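Local structure of D-threo-3-hydroxyaspartate dehydratase (Delftia, 3WQC) at residues B[20-26]-B[267-273]; B[47-53]-B[69-75]. The protein catalyses the pyridoxal-phosphate-dependent deamination of D-threo-3-hydroxyaspartate to oxaloacetate and ammonia, and also dehydrates L-threo- and L-erythro-3-hydroxyaspartate and D-serine. All blocks are in the same frame, centred on the assembly; numbering follows the deposited sequence.

Interaction 1: residues B[20-26]-B[267-273]; sequences TPAAVID and ALSVLAT
Residues 22-26 and 268-273 are antiparallel extended strands; their axes approach to 4.6 Å, with N-to-C directions 138° apart. Ala22-Leu271 (CA-CA 5.1 Å) and Val24-Ser269 (5.4 Å) are hydrogen-bonded pairs; Ala23-Val270 (4.6 Å) and Ile25-Leu268 (4.7 Å) are non-hydrogen-bonded. The ladder comprises Ala22 N-Leu271 O (3.2 Å), Leu271 N-Ala22 O (2.8 Å), Val24 N-Ser269 O (2.7 Å), Ser269 N-Val24 O (3.0 Å) and Asp26 N-Ala267 O (2.8 Å). It joins the segment leading into helix 27-44 to the C-terminal beta domain, which with the barrel makes up the fold type III architecture; strand 371-375 pairs in parallel with 22-26. On one face Val24 (chi1 t) sets CG2 4.0 Å from CB of Leu271 (t, p); on the other, Leu268 (t, p) brings CD1 back to Ala23 CB at 4.1 Å. Just before strand 22-26, a cis peptide bond precedes Pro21, and Thr273 OG1 donates to Thr20 OG1 (2.8 Å), itself bonded to Asp287. Water 1 links Val24 O (2.9 Å) with Ser269 OG (2.7 Å), also hydrogen-bonded to Arg356.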
# COMPACT_ATOMS: atom_id res chain seq x y z
N THR B 20 -9.69 7.37 -13.18
CA THR B 20 -9.68 7.32 -11.72
C THR B 20 -9.48 5.85 -11.29
O THR B 20 -9.78 4.89 -12.03
CB THR B 20 -11.03 7.78 -11.17
OG1 THR B 20 -12.10 7.05 -11.79
CG2 THR B 20 -11.18 9.28 -11.39
N PRO B 21 -8.84 5.62 -10.15
CA PRO B 21 -8.37 6.67 -9.22
C PRO B 21 -7.04 7.31 -9.68
O PRO B 21 -6.28 6.68 -10.41
CB PRO B 21 -8.12 5.88 -7.89
CG PRO B 21 -7.77 4.50 -8.37
CD PRO B 21 -8.58 4.25 -9.65
N ALA B 22 -6.78 8.53 -9.19
CA ALA B 22 -5.52 9.24 -9.51
C ALA B 22 -5.12 10.00 -8.27
O ALA B 22 -5.98 10.51 -7.49
CB ALA B 22 -5.75 10.23 -10.66
N ALA B 23 -3.80 10.11 -8.04
CA ALA B 23 -3.29 10.87 -6.86
C ALA B 23 -2.98 12.30 -7.34
O ALA B 23 -2.04 12.51 -8.17
CB ALA B 23 -2.05 10.13 -6.35
N VAL B 24 -3.71 13.28 -6.83
CA VAL B 24 -3.66 14.62 -7.37
C VAL B 24 -2.90 15.49 -6.34
O VAL B 24 -3.30 15.52 -5.13
CB VAL B 24 -5.10 15.15 -7.54
CG1 VAL B 24 -5.03 16.64 -7.94
CG2 VAL B 24 -5.80 14.29 -8.64
N ILE B 25 -1.86 16.20 -6.81
CA ILE B 25 -1.22 17.18 -5.93
C ILE B 25 -1.73 18.59 -6.34
O ILE B 25 -1.54 19.01 -7.49
CB ILE B 25 0.33 17.20 -6.13
CG1 ILE B 25 0.97 15.86 -5.76
CG2 ILE B 25 0.95 18.33 -5.24
CD1 ILE B 25 2.44 15.81 -6.23
N ASP B 26 -2.35 19.29 -5.37
CA ASP B 26 -2.77 20.68 -5.60
C ASP B 26 -1.46 21.53 -5.44
O ASP B 26 -0.93 21.65 -4.31
CB ASP B 26 -3.82 21.07 -4.55
CG ASP B 26 -4.24 22.57 -4.62
OD1 ASP B 26 -3.46 23.50 -4.79
OD2 ASP B 26 -5.40 22.80 -4.50
N ALA B 267 -2.53 18.83 0.54
CA ALA B 267 -2.26 19.04 -0.89
C ALA B 267 -2.50 17.79 -1.72
O ALA B 267 -2.49 17.87 -2.92
CB ALA B 267 -0.85 19.66 -1.07
N LEU B 268 -2.59 16.62 -1.10
CA LEU B 268 -2.71 15.36 -1.87
C LEU B 268 -4.15 14.85 -1.66
O LEU B 268 -4.67 14.80 -0.51
CB LEU B 268 -1.75 14.30 -1.26
CG LEU B 268 -1.81 12.91 -1.90
CD1 LEU B 268 -1.47 12.97 -3.40
CD2 LEU B 268 -0.92 11.94 -1.09
N SER B 269 -4.82 14.52 -2.77
CA SER B 269 -6.12 13.92 -2.66
C SER B 269 -6.20 12.81 -3.74
O SER B 269 -5.41 12.85 -4.72
CB SER B 269 -7.31 14.94 -2.87
OG SER B 269 -7.23 15.52 -4.17
N VAL B 270 -7.13 11.89 -3.58
CA VAL B 270 -7.28 10.81 -4.58
C VAL B 270 -8.59 11.13 -5.32
O VAL B 270 -9.69 11.12 -4.72
CB VAL B 270 -7.33 9.43 -3.94
CG1 VAL B 270 -7.71 8.34 -4.94
CG2 VAL B 270 -5.97 9.14 -3.25
N LEU B 271 -8.48 11.29 -6.60
CA LEU B 271 -9.64 11.51 -7.51
C LEU B 271 -10.33 10.17 -7.70
O LEU B 271 -9.65 9.20 -8.00
CB LEU B 271 -9.07 12.03 -8.84
CG LEU B 271 -10.14 12.50 -9.89
CD1 LEU B 271 -10.86 13.77 -9.39
CD2 LEU B 271 -9.40 12.72 -11.21
N ALA B 272 -11.67 10.11 -7.53
CA ALA B 272 -12.39 8.86 -7.58
C ALA B 272 -13.67 9.09 -8.33
O ALA B 272 -14.17 10.22 -8.32
CB ALA B 272 -12.71 8.37 -6.14
N THR B 273 -14.22 8.05 -8.89
CA THR B 273 -15.54 8.11 -9.53
C THR B 273 -16.56 7.28 -8.77
O THR B 273 -16.24 6.13 -8.32
CB THR B 273 -15.43 7.52 -10.99
OG1 THR B 273 -14.55 8.35 -11.74
CG2 THR B 273 -16.77 7.55 -11.73
O HOH W 1 -5.32 17.43 -4.30

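Interaction 2: residues B[47-53]-B[69-75]; sequences RLRPHVK and ASGITVS. With PLP (pyridoxal-5'-phosphate), chain J.
Two largely extended segments run in roughly the same direction, 36° apart end to end, with CA atoms of Leu48 and Ala69 5.2 Å apart, Arg49 and Ile72 4.8 Å, and Val52 and Val74 5.8 Å. Ser70 N donates to Leu48 O (2.8 Å) and Thr73 N to Pro50 O (2.8 Å); Val52 N returns a bond to Thr73 O (3.0 Å), beside the single His51-Thr73 bridge. Pro50 fits into the bend of the chain at 69-71, CD lying 3.5 Å from Ala69 CB and 3.2 Å from Gly71 O. Gly71, at phi 75°, leaves room for Arg49: an ideal CB there would sit 2.8 Å from Arg49 NH1. Arg49 (chi1 and chi2 t) runs out straight and then bends at chi3 (m), so that NH1 reaches Ile72 O (3.1 Å); it also forms salt bridges with Asp90 and Glu242. These segments are successive beta elements of the N-terminal TIM barrel, connected through helix 58-66, and the first carries the cofactor lysine: Lys53 NZ is covalently bonded to PLP C4A (1.4 Å). Thr73 projects over the His51 ring in a CH-pi contact, CB 3.8 Å from its centroid; His51 CD2 approaches PLP C4 at 3.4 Å. Val52 (chi1 m) points into the neighbouring strand, CG1 4.0 Å from Ile72 CG2 and CG2 3.7 Å from Val74 CG1, while Lys53 N donates to His51 ND1 (3.1 Å).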
# COMPACT_ATOMS: atom_id res chain seq x y z
N ARG B 47 19.21 24.39 9.04
CA ARG B 47 19.00 23.88 7.68
C ARG B 47 17.73 22.99 7.73
O ARG B 47 17.36 22.41 8.79
CB ARG B 47 20.16 23.03 7.24
CG ARG B 47 21.37 23.92 7.08
CD ARG B 47 22.35 23.20 6.23
NE ARG B 47 23.11 22.22 6.95
CZ ARG B 47 24.26 22.52 7.60
NH1 ARG B 47 24.65 23.78 7.64
NH2 ARG B 47 25.00 21.60 8.25
N LEU B 48 17.07 22.90 6.56
CA LEU B 48 15.96 21.90 6.41
C LEU B 48 16.45 20.89 5.43
O LEU B 48 16.87 21.20 4.30
CB LEU B 48 14.71 22.61 5.76
CG LEU B 48 13.55 21.68 5.49
CD1 LEU B 48 12.98 21.00 6.73
CD2 LEU B 48 12.41 22.41 4.78
N ARG B 49 16.44 19.61 5.88
CA ARG B 49 16.87 18.46 5.02
C ARG B 49 15.58 17.63 4.87
O ARG B 49 15.27 16.71 5.68
CB ARG B 49 17.93 17.60 5.73
CG ARG B 49 18.40 16.46 4.80
CD ARG B 49 19.24 15.40 5.57
NE ARG B 49 20.57 15.93 5.87
CZ ARG B 49 21.58 15.99 5.00
NH1 ARG B 49 21.44 15.44 3.77
NH2 ARG B 49 22.75 16.58 5.37
N PRO B 50 14.77 17.92 3.82
CA PRO B 50 13.45 17.26 3.68
C PRO B 50 13.64 15.76 3.52
O PRO B 50 14.59 15.27 2.84
CB PRO B 50 12.87 17.88 2.39
CG PRO B 50 14.02 18.53 1.65
CD PRO B 50 15.07 18.89 2.76
N HIS B 51 12.68 15.06 4.07
CA HIS B 51 12.63 13.58 3.88
C HIS B 51 11.76 13.26 2.69
O HIS B 51 10.55 13.51 2.73
CB HIS B 51 12.09 12.91 5.18
CG HIS B 51 12.60 11.51 5.27
ND1 HIS B 51 12.55 10.64 4.17
CD2 HIS B 51 13.24 10.82 6.31
CE1 HIS B 51 13.18 9.50 4.50
NE2 HIS B 51 13.55 9.59 5.83
N VAL B 52 12.37 12.74 1.64
CA VAL B 52 11.64 12.48 0.39
C VAL B 52 10.88 11.16 0.45
O VAL B 52 10.24 10.84 -0.56
CB VAL B 52 12.59 12.52 -0.85
CG1 VAL B 52 13.18 13.93 -0.98
CG2 VAL B 52 13.67 11.42 -0.82
N LYS B 53 10.85 10.45 1.58
CA LYS B 53 10.13 9.19 1.57
C LYS B 53 8.63 9.43 1.40
O LYS B 53 7.89 8.49 0.99
CB LYS B 53 10.35 8.38 2.82
CG LYS B 53 9.66 8.92 4.06
CD LYS B 53 10.08 7.99 5.22
CE LYS B 53 9.26 8.39 6.40
NZ LYS B 53 10.06 8.60 7.63
N ALA B 69 15.92 24.30 0.64
CA ALA B 69 16.36 23.07 1.41
C ALA B 69 17.83 22.72 1.15
O ALA B 69 18.41 23.06 0.13
CB ALA B 69 15.49 21.86 0.96
N SER B 70 18.46 22.00 2.10
CA SER B 70 19.87 21.65 2.05
C SER B 70 19.95 20.14 2.11
O SER B 70 19.88 19.55 3.24
CB SER B 70 20.57 22.17 3.37
OG SER B 70 20.53 23.55 3.38
N GLY B 71 20.14 19.52 0.94
CA GLY B 71 20.24 18.07 0.93
C GLY B 71 18.86 17.42 1.12
O GLY B 71 17.83 18.10 1.28
N ILE B 72 18.87 16.08 1.19
CA ILE B 72 17.66 15.36 1.44
C ILE B 72 17.96 14.19 2.42
O ILE B 72 19.13 13.78 2.59
CB ILE B 72 17.05 14.74 0.13
CG1 ILE B 72 18.00 13.68 -0.52
CG2 ILE B 72 16.64 15.85 -0.85
CD1 ILE B 72 17.43 13.02 -1.79
N THR B 73 16.87 13.63 2.92
CA THR B 73 16.91 12.38 3.68
C THR B 73 16.14 11.36 2.86
O THR B 73 15.08 11.69 2.26
CB THR B 73 16.17 12.51 5.04
OG1 THR B 73 16.61 13.73 5.69
CG2 THR B 73 16.53 11.35 5.96
N VAL B 74 16.66 10.12 2.81
CA VAL B 74 15.99 9.06 2.04
C VAL B 74 15.77 7.88 3.01
O VAL B 74 16.50 7.68 4.01
CB VAL B 74 16.79 8.56 0.81
CG1 VAL B 74 16.90 9.76 -0.16
CG2 VAL B 74 18.17 8.02 1.17
N SER B 75 14.78 7.03 2.66
CA SER B 75 14.42 5.84 3.46
C SER B 75 14.95 4.55 2.85
O SER B 75 14.77 3.50 3.48
CB SER B 75 12.93 5.74 3.70
OG SER B 75 12.22 5.39 2.50
N1 PLP J . 13.43 11.39 10.03
C2 PLP J . 13.33 10.05 9.92
C2A PLP J . 14.46 9.15 10.39
C3 PLP J . 12.14 9.48 9.34
O3 PLP J . 12.06 8.17 9.22
C4 PLP J . 11.10 10.39 8.92
C4A PLP J . 9.94 9.84 8.31
C5 PLP J . 11.30 11.79 9.07
C6 PLP J . 12.46 12.25 9.70
C5A PLP J . 10.23 12.78 8.65
O4P PLP J . 9.05 12.63 9.57
P PLP J . 7.67 13.28 9.07
O1P PLP J . 8.06 14.64 8.65
O2P PLP J . 6.84 13.27 10.31
O3P PLP J . 7.14 12.51 7.93
O HOH W 2 21.18 19.86 5.74
O HOH W 3 18.01 24.70 4.43

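Both contacts are mainly buried, but interaction 1 belongs to the mixed sheet of the C-terminal beta domain, to which the N-terminal strand 22-26 contributes, and interaction 2 to the parallel sheet of the TIM barrel. The second is nested within the loop closed by the first; their centres lie 24 Å apart and their nearest atoms about 10 Å, so the contacts do not touch. Helix 27-44 borders both. A regular antiparallel ladder dominates 20-26/267-273, away from the cofactor, whereas 47-53/69-75 combines sparser backbone bonding with arginine, histidine and the PLP-linked lysine, and its Arg47 end is exposed. Thr20 O makes a weak hydrogen bond to Arg101 of the second subunit, Lys53 O a hydrogen bond to Gln329 of that subunit.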